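Local coordinates for glutathione S-transferase (Cupriavidus metallidurans, PDB 4MK3), which probably transfers glutathione to electrophilic substrates as a member of the glutathione transferase family, and binds glutathione sulfinic acid, at residues A155-M160 with P203-F208. Numbering follows the deposited sequence.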
loop_
_atom_site.group_PDB
_atom_site.type_symbol
_atom_site.label_atom_id
_atom_site.label_comp_id
_atom_site.label_asym_id
_atom_site.label_seq_id
_atom_site.Cartn_x
_atom_site.Cartn_y
_atom_site.Cartn_z
ATOM N N ALA A 155 12.490 -4.131 12.694
ATOM C CA ALA A 155 13.337 -4.055 11.509
ATOM C C ALA A 155 13.118 -2.756 10.750
ATOM O O ALA A 155 14.070 -2.127 10.257
ATOM C CB ALA A 155 13.083 -5.268 10.606
ATOM N N ALA A 156 11.863 -2.334 10.658
ATOM C CA ALA A 156 11.560 -1.090 9.952
ATOM C C ALA A 156 12.171 0.096 10.687
ATOM O O ALA A 156 12.671 1.025 10.050
ATOM C CB ALA A 156 10.067 -0.915 9.805
ATOM N N LEU A 157 12.093 0.092 12.014
ATOM C CA LEU A 157 12.713 1.150 12.815
ATOM C C LEU A 157 14.206 1.214 12.578
ATOM O O LEU A 157 14.751 2.295 12.412
ATOM C CB LEU A 157 12.413 0.993 14.297
ATOM C CG LEU A 157 10.961 1.246 14.689
ATOM C CD1 LEU A 157 10.702 0.634 16.045
ATOM C CD2 LEU A 157 10.683 2.748 14.672
ATOM N N THR A 158 14.872 0.068 12.582
ATOM C CA THR A 158 16.307 0.045 12.340
ATOM C C THR A 158 16.601 0.602 10.949
ATOM O O THR A 158 17.548 1.366 10.773
ATOM C CB THR A 158 16.819 -1.360 12.433
ATOM O OG1 THR A 158 16.661 -1.814 13.781
ATOM C CG2 THR A 158 18.297 -1.437 12.079
ATOM N N ALA A 159 15.808 0.223 9.962
ATOM C CA ALA A 159 16.020 0.732 8.608
ATOM C C ALA A 159 15.791 2.231 8.535
ATOM O O ALA A 159 16.503 2.943 7.821
ATOM C CB ALA A 159 15.122 0.005 7.602
ATOM N N MET A 160 14.791 2.733 9.247
ATOM C CA MET A 160 14.544 4.172 9.239
ATOM C C MET A 160 15.758 4.885 9.841
ATOM O O MET A 160 16.181 5.924 9.330
ATOM C CB MET A 160 13.312 4.534 10.050
ATOM C CG MET A 160 11.997 4.121 9.416
ATOM S SD MET A 160 10.643 4.430 10.571
ATOM C CE MET A 160 9.226 4.063 9.552
ATOM N N PRO A 203 18.669 7.332 18.609
ATOM C CA PRO A 203 18.747 8.762 18.904
ATOM C C PRO A 203 18.468 9.639 17.702
ATOM O O PRO A 203 17.868 10.705 17.867
ATOM C CB PRO A 203 20.189 8.942 19.365
ATOM C CG PRO A 203 20.545 7.655 19.972
ATOM C CD PRO A 203 19.836 6.610 19.145
ATOM N N ASN A 204 18.858 9.219 16.503
ATOM C CA ASN A 204 18.591 10.103 15.373
ATOM C C ASN A 204 17.098 10.249 15.070
ATOM O O ASN A 204 16.660 11.314 14.647
ATOM C CB ASN A 204 19.412 9.748 14.125
ATOM C CG ASN A 204 19.068 8.428 13.533
ATOM O OD1 ASN A 204 18.460 7.545 14.170
ATOM N ND2 ASN A 204 19.481 8.247 12.286
ATOM N N LEU A 205 16.322 9.195 15.292
ATOM C CA LEU A 205 14.873 9.271 15.142
ATOM C C LEU A 205 14.247 10.137 16.223
ATOM O O LEU A 205 13.266 10.832 15.952
ATOM C CB LEU A 205 14.277 7.875 15.160
ATOM C CG LEU A 205 14.698 6.973 13.994
ATOM C CD1 LEU A 205 13.928 5.671 14.092
ATOM C CD2 LEU A 205 14.474 7.597 12.631
ATOM N N VAL A 206 14.791 10.097 17.439
ATOM C CA VAL A 206 14.317 10.982 18.497
ATOM C C VAL A 206 14.499 12.451 18.098
ATOM O O VAL A 206 13.581 13.262 18.245
ATOM C CB VAL A 206 15.004 10.688 19.823
ATOM C CG1 VAL A 206 14.591 11.690 20.887
ATOM C CG2 VAL A 206 14.677 9.273 20.253
ATOM N N ALA A 207 15.672 12.795 17.568
ATOM C CA ALA A 207 15.928 14.174 17.180
ATOM C C ALA A 207 14.994 14.588 16.039
ATOM O O ALA A 207 14.456 15.696 16.020
ATOM C CB ALA A 207 17.396 14.336 16.788
ATOM N N PHE A 208 14.814 13.685 15.090
ATOM C CA PHE A 208 13.884 13.899 13.986
ATOM C C PHE A 208 12.489 14.165 14.501
ATOM O O PHE A 208 11.842 15.121 14.084
ATOM C CB PHE A 208 13.915 12.669 13.069
ATOM C CG PHE A 208 12.777 12.594 12.091
ATOM C CD1 PHE A 208 11.586 11.979 12.436
ATOM C CD2 PHE A 208 12.920 13.106 10.823
ATOM C CE1 PHE A 208 10.555 11.889 11.543
ATOM C CE2 PHE A 208 11.846 13.038 9.917
ATOM C CZ PHE A 208 10.684 12.436 10.290
#
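Leu205 reaches from helix 203-212 to helix 143-164 with the two methyls at the end of its side chain, and each methyl has its own place one turn apart. Leu205 CD1 sits at the level of Leu157, 3.9 Å from the backbone Leu157 O and 4.4 Å from the methyl Leu157 CD2. Leu205 CD2 rests on the next turn, 4.2 Å from Met160 CB and 4.1 Å from Met160 O. Each methyl thus meets a backbone carbonyl oxygen as well as a side-chain carbon, and the contact is van der Waals in kind. CB of Leu205 already points toward the other helix; CG lies anti to the carbonyl carbon (chi1 -64°), and chi2 of -175° sets CD1 anti to CA with CD2 branching to the side, which spreads the two methyls over neighbouring turns. The backbones stay well apart, the nearest CA pair being Met160 and Leu205 at 7.8 Å. Met160 offers little more than its root here, because its extended chain leads away from helix 203-212. Both helices belong to the all-helical C-terminal domain of the glutathione transferase fold, and the meeting point is buried, with the Met160 side chain about 13 Å from the bound glutathione sulfinic acid. Around it, Met160 packs on Leu118 and Leu122 of helix 106-134, while Leu157 touches Leu122, Leu186 and Leu189 as well as Trp198, which also packs on Leu205. Beside the leucine, Asn204 adds a polar link between the helices: its OD1 hydrogen-bonds to Ser161 OG and its ND2 to the carbonyl of Ala165, so both ends of the amide are held near the end of helix 143-164. In segment 155-160, Ala155 and Ala159 pack on Pro67 of the second subunit, and Ala156 on Leu68 of that chain.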